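Local coordinates for probable arabinosyltransferase B (Mycobacterium tuberculosis H37Rv, PDB 7BVF), which polymerises arabinose into the arabinan of the cell-wall arabinogalactan, acting as a membrane-embedded arabinosyltransferase, at residues A[239-243]-A[469-473]; A[30-35]-A[476-481]. All blocks are in the same frame, centred on the assembly; numbering follows the deposited sequence.

How the contacts relate
Both contacts lie on the same side of the chain's centre, their own centres about 14 Å apart, and both draw on consecutive pieces of one part of the chain, helix 460-470 with the residues just after it and the weakly bonded helix 476-479. Contact 1, partly buried, joins the turn after helix 216-239 to residues 469-473, with a salt bridge at one end and aliphatic packing at the other. Contact 2 is buried between helix 25-39 and residues 476-481, and no hydrogen bond crosses it: Thr31, Ala30, Ser480, two prolines and flanking leucines pack by van der Waals contact. The two touch, among other places, through Leu239 and Pro477 and through Val473 and Leu478.

Contact 1: residues A[239-243]-A[469-473]; sequences LDQLD and RHRLV
Arg469, on helix 460-470, reaches across to Asp243 with its guanidinium, its chain bent at chi2 (-139°); it and Val473 bury the most surface here, each against a different part of 239-243. NH2 donates to Asp243 OD2 at 2.6 Å with an N-H...O angle of 154°, arriving on the syn lone pair. The carboxylate lies at the guanidinium edge, the two planes only 14° apart, so this salt bridge is nearly flat although one oxygen takes the bond. Asp240 stands at about a right angle to the arginine chain. Its OD1 is 4.0 Å from Arg469 NE and well out of the guanidinium plane, adding charge attraction alone, while OD2 is bonded to Leu428 N and Thr429 OG1. At the other end Leu239 and Val473 meet tip to tip, CD2 to CG2 at 3.9 Å. Leu242 CD1 approaches Val473 CG1 more loosely, at 4.4 Å. Leu239 to Leu242 form a type I beta turn, with Asp240 inside it and Asp243 just after it. Salt bridge and aliphatic contact tie this turn after helix 216-239 to the connection between helices 460-470 and 476-479, at the ends of two predicted transmembrane segments in the GT-C-clan region.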
loop_
_atom_site.group_PDB
_atom_site.type_symbol
_atom_site.label_atom_id
_atom_site.label_comp_id
_atom_site.label_asym_id
_atom_site.label_seq_id
_atom_site.Cartn_x
_atom_site.Cartn_y
_atom_site.Cartn_z
ATOM N N LEU A 239 -34.301 45.559 -14.320
ATOM C CA LEU A 239 -35.281 45.468 -13.247
ATOM C C LEU A 239 -34.676 45.709 -11.876
ATOM O O LEU A 239 -35.366 46.204 -10.979
ATOM C CB LEU A 239 -35.941 44.088 -13.274
ATOM C CG LEU A 239 -37.360 43.942 -12.750
ATOM C CD1 LEU A 239 -38.281 44.895 -13.476
ATOM C CD2 LEU A 239 -37.807 42.515 -12.943
ATOM N N ASP A 240 -33.401 45.367 -11.692
ATOM C CA ASP A 240 -32.739 45.585 -10.412
ATOM C C ASP A 240 -32.479 47.055 -10.115
ATOM O O ASP A 240 -31.986 47.366 -9.026
ATOM C CB ASP A 240 -31.416 44.824 -10.370
ATOM C CG ASP A 240 -31.574 43.414 -9.849
ATOM O OD1 ASP A 240 -32.724 42.978 -9.642
ATOM O OD2 ASP A 240 -30.545 42.741 -9.647
ATOM N N GLN A 241 -32.787 47.960 -11.042
ATOM C CA GLN A 241 -32.465 49.373 -10.895
ATOM C C GLN A 241 -33.682 50.222 -10.554
ATOM O O GLN A 241 -33.714 51.413 -10.873
ATOM C CB GLN A 241 -31.799 49.896 -12.164
ATOM C CG GLN A 241 -30.433 49.310 -12.406
ATOM C CD GLN A 241 -29.777 49.887 -13.631
ATOM O OE1 GLN A 241 -28.560 49.819 -13.785
ATOM N NE2 GLN A 241 -30.581 50.465 -14.516
ATOM N N LEU A 242 -34.692 49.634 -9.922
ATOM C CA LEU A 242 -35.806 50.419 -9.399
ATOM C C LEU A 242 -35.555 50.810 -7.946
ATOM O O LEU A 242 -36.402 50.640 -7.071
ATOM C CB LEU A 242 -37.105 49.637 -9.541
ATOM C CG LEU A 242 -37.363 48.985 -10.898
ATOM C CD1 LEU A 242 -38.698 48.264 -10.888
ATOM C CD2 LEU A 242 -37.317 50.019 -12.007
ATOM N N ASP A 243 -34.365 51.355 -7.692
ATOM C CA ASP A 243 -33.950 51.760 -6.355
ATOM C C ASP A 243 -33.508 53.216 -6.361
ATOM O O ASP A 243 -33.687 53.932 -5.370
ATOM C CB ASP A 243 -32.811 50.874 -5.843
ATOM C CG ASP A 243 -33.197 49.412 -5.740
ATOM O OD1 ASP A 243 -34.373 49.075 -5.977
ATOM O OD2 ASP A 243 -32.313 48.590 -5.420
ATOM N N ARG A 469 -36.627 41.199 -2.453
ATOM C CA ARG A 469 -36.955 41.582 -3.820
ATOM C C ARG A 469 -38.188 40.866 -4.351
ATOM O O ARG A 469 -38.822 41.365 -5.285
ATOM C CB ARG A 469 -35.771 41.310 -4.750
ATOM C CG ARG A 469 -34.604 42.254 -4.547
ATOM C CD ARG A 469 -34.003 42.676 -5.875
ATOM N NE ARG A 469 -33.034 43.755 -5.722
ATOM C CZ ARG A 469 -33.356 45.041 -5.659
ATOM N NH1 ARG A 469 -34.625 45.411 -5.735
ATOM N NH2 ARG A 469 -32.411 45.957 -5.520
ATOM N N HIS A 470 -38.535 39.714 -3.778
ATOM C CA HIS A 470 -39.771 39.025 -4.127
ATOM C C HIS A 470 -41.005 39.853 -3.804
ATOM O O HIS A 470 -42.059 39.637 -4.410
ATOM C CB HIS A 470 -39.811 37.681 -3.398
ATOM C CG HIS A 470 -41.171 37.063 -3.322
ATOM N ND1 HIS A 470 -42.067 37.359 -2.318
ATOM C CD2 HIS A 470 -41.782 36.152 -4.114
ATOM C CE1 HIS A 470 -43.175 36.664 -2.500
ATOM N NE2 HIS A 470 -43.028 35.923 -3.583
ATOM N N ARG A 471 -40.902 40.802 -2.875
ATOM C CA ARG A 471 -42.048 41.629 -2.526
ATOM C C ARG A 471 -42.258 42.788 -3.489
ATOM O O ARG A 471 -43.337 43.388 -3.483
ATOM C CB ARG A 471 -41.897 42.174 -1.105
ATOM C CG ARG A 471 -42.071 41.129 -0.015
ATOM C CD ARG A 471 -41.345 41.532 1.257
ATOM N NE ARG A 471 -41.377 40.468 2.255
ATOM C CZ ARG A 471 -40.538 40.379 3.280
ATOM N NH1 ARG A 471 -39.593 41.294 3.447
ATOM N NH2 ARG A 471 -40.642 39.375 4.140
ATOM N N LEU A 472 -41.264 43.118 -4.312
ATOM C CA LEU A 472 -41.394 44.241 -5.235
ATOM C C LEU A 472 -41.912 43.792 -6.597
ATOM O O LEU A 472 -42.984 44.221 -7.031
ATOM C CB LEU A 472 -40.052 44.962 -5.386
ATOM C CG LEU A 472 -39.317 45.343 -4.103
ATOM C CD1 LEU A 472 -37.947 45.905 -4.429
ATOM C CD2 LEU A 472 -40.130 46.339 -3.298
ATOM N N VAL A 473 -41.163 42.928 -7.280
ATOM C CA VAL A 473 -41.559 42.463 -8.604
ATOM C C VAL A 473 -41.842 40.964 -8.589
ATOM O O VAL A 473 -40.958 40.141 -8.848
ATOM C CB VAL A 473 -40.495 42.847 -9.652
ATOM C CG1 VAL A 473 -40.391 44.352 -9.742
ATOM C CG2 VAL A 473 -39.125 42.316 -9.268
#

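Contact 2: residues A[30-35]-A[476-481]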
loop_
_atom_site.group_PDB
_atom_site.type_symbol
_atom_site.label_atom_id
_atom_site.label_comp_id
_atom_site.label_asym_id
_atom_site.label_seq_id
_atom_site.Cartn_x
_atom_site.Cartn_y
_atom_site.Cartn_z
ATOM N N ALA A 30 -38.461 39.508 -18.705
ATOM C CA ALA A 30 -37.672 38.647 -17.834
ATOM C C ALA A 30 -38.366 37.334 -17.503
ATOM O O ALA A 30 -37.750 36.473 -16.868
ATOM C CB ALA A 30 -37.328 39.384 -16.541
ATOM N N THR A 31 -39.623 37.161 -17.902
ATOM C CA THR A 31 -40.338 35.903 -17.718
ATOM C C THR A 31 -40.349 35.070 -18.994
ATOM O O THR A 31 -39.936 33.905 -18.988
ATOM C CB THR A 31 -41.775 36.175 -17.259
ATOM O OG1 THR A 31 -41.758 36.856 -16.001
ATOM C CG2 THR A 31 -42.535 34.875 -17.121
ATOM N N ILE A 32 -40.820 35.651 -20.100
ATOM C CA ILE A 32 -40.935 34.880 -21.330
ATOM C C ILE A 32 -39.558 34.555 -21.894
ATOM O O ILE A 32 -39.305 33.422 -22.316
ATOM C CB ILE A 32 -41.829 35.610 -22.353
ATOM C CG1 ILE A 32 -41.200 36.925 -22.814
ATOM C CG2 ILE A 32 -43.205 35.860 -21.766
ATOM C CD1 ILE A 32 -42.082 37.735 -23.738
ATOM N N ALA A 33 -38.637 35.523 -21.896
ATOM C CA ALA A 33 -37.306 35.241 -22.408
ATOM C C ALA A 33 -36.471 34.422 -21.445
ATOM O O ALA A 33 -35.332 34.083 -21.778
ATOM C CB ALA A 33 -36.586 36.548 -22.734
ATOM N N GLY A 34 -36.994 34.098 -20.270
ATOM C CA GLY A 34 -36.285 33.255 -19.335
ATOM C C GLY A 34 -36.826 31.844 -19.355
ATOM O O GLY A 34 -36.109 30.892 -19.041
ATOM N N LEU A 35 -38.102 31.698 -19.713
ATOM C CA LEU A 35 -38.654 30.362 -19.914
ATOM C C LEU A 35 -38.336 29.817 -21.302
ATOM O O LEU A 35 -38.184 28.600 -21.467
ATOM C CB LEU A 35 -40.164 30.371 -19.693
ATOM C CG LEU A 35 -40.645 30.814 -18.314
ATOM C CD1 LEU A 35 -42.119 31.161 -18.362
ATOM C CD2 LEU A 35 -40.375 29.737 -17.279
ATOM N N LEU A 476 -41.984 35.317 -10.523
ATOM C CA LEU A 476 -41.594 34.638 -11.749
ATOM C C LEU A 476 -40.403 35.326 -12.413
ATOM O O LEU A 476 -39.512 34.634 -12.929
ATOM C CB LEU A 476 -42.789 34.550 -12.702
ATOM C CG LEU A 476 -42.879 33.297 -13.571
ATOM C CD1 LEU A 476 -42.711 32.056 -12.719
ATOM C CD2 LEU A 476 -44.209 33.260 -14.291
ATOM N N PRO A 477 -40.346 36.683 -12.470
ATOM C CA PRO A 477 -39.127 37.314 -12.989
ATOM C C PRO A 477 -38.017 37.365 -11.957
ATOM O O PRO A 477 -37.278 38.348 -11.862
ATOM C CB PRO A 477 -39.597 38.721 -13.368
ATOM C CG PRO A 477 -40.726 38.976 -12.480
ATOM C CD PRO A 477 -41.435 37.668 -12.349
ATOM N N LEU A 478 -37.893 36.293 -11.189
ATOM C CA LEU A 478 -36.717 36.008 -10.377
ATOM C C LEU A 478 -36.228 34.578 -10.526
ATOM O O LEU A 478 -35.035 34.333 -10.331
ATOM C CB LEU A 478 -36.989 36.281 -8.892
ATOM C CG LEU A 478 -36.899 37.707 -8.344
ATOM C CD1 LEU A 478 -38.087 38.559 -8.745
ATOM C CD2 LEU A 478 -36.761 37.658 -6.835
ATOM N N VAL A 479 -37.100 33.631 -10.862
ATOM C CA VAL A 479 -36.698 32.258 -11.134
ATOM C C VAL A 479 -36.752 31.919 -12.610
ATOM O O VAL A 479 -36.378 30.795 -12.982
ATOM C CB VAL A 479 -37.547 31.250 -10.333
ATOM C CG1 VAL A 479 -37.518 31.591 -8.855
ATOM C CG2 VAL A 479 -38.971 31.226 -10.852
ATOM N N SER A 480 -37.212 32.830 -13.466
ATOM C CA SER A 480 -37.041 32.599 -14.894
ATOM C C SER A 480 -35.617 32.938 -15.334
ATOM O O SER A 480 -34.962 32.098 -15.968
ATOM C CB SER A 480 -38.070 33.393 -15.700
ATOM O OG SER A 480 -39.385 33.048 -15.310
ATOM N N PRO A 481 -35.091 34.138 -15.032
ATOM C CA PRO A 481 -33.724 34.446 -15.480
ATOM C C PRO A 481 -32.666 33.545 -14.873
ATOM O O PRO A 481 -31.730 33.146 -15.573
ATOM C CB PRO A 481 -33.539 35.905 -15.048
ATOM C CG PRO A 481 -34.900 36.440 -14.955
ATOM C CD PRO A 481 -35.700 35.319 -14.396
#
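Thr31 turns its two branches to different neighbours on 476-481. A chi1 of -62° sets OG1 beside the backbone N and leaves CG2 anti to it; the threonine side chain crosses that of Leu476 at about a right angle, Thr31 CG2 lying 3.7 Å from Leu476 CD2. The hydroxyl OG1 lies beside the Pro477 ring, 3.8 Å from CD, while its hydrogen bond goes back to Arg27 O in its own helix. The Ala30 methyl faces both prolines, with CB 4.0 Å from Pro477 CB and 4.1 Å from Pro481 CG. Ser480 projects toward the helix: its CB approaches the carbonyl oxygens of Ala30 and Thr31, and Leu35 lies near its hydroxyl. That hydroxyl is turned back, OG donating to Leu476 O at 2.9 Å from above the carbonyl plane, 44° out of it. The same oxygen accepts Ser480 N, so two donors grip it and the serine's polar end is satisfied within its own segment. Gly34 has no side chain to separate the backbones, and its CA comes within 4.6 Å of Ser480 CA. Helix 216-239 packs against both segments, Ala235 on Ala30 and Leu236 on Pro481, with Val231 meeting Ala33 farther along.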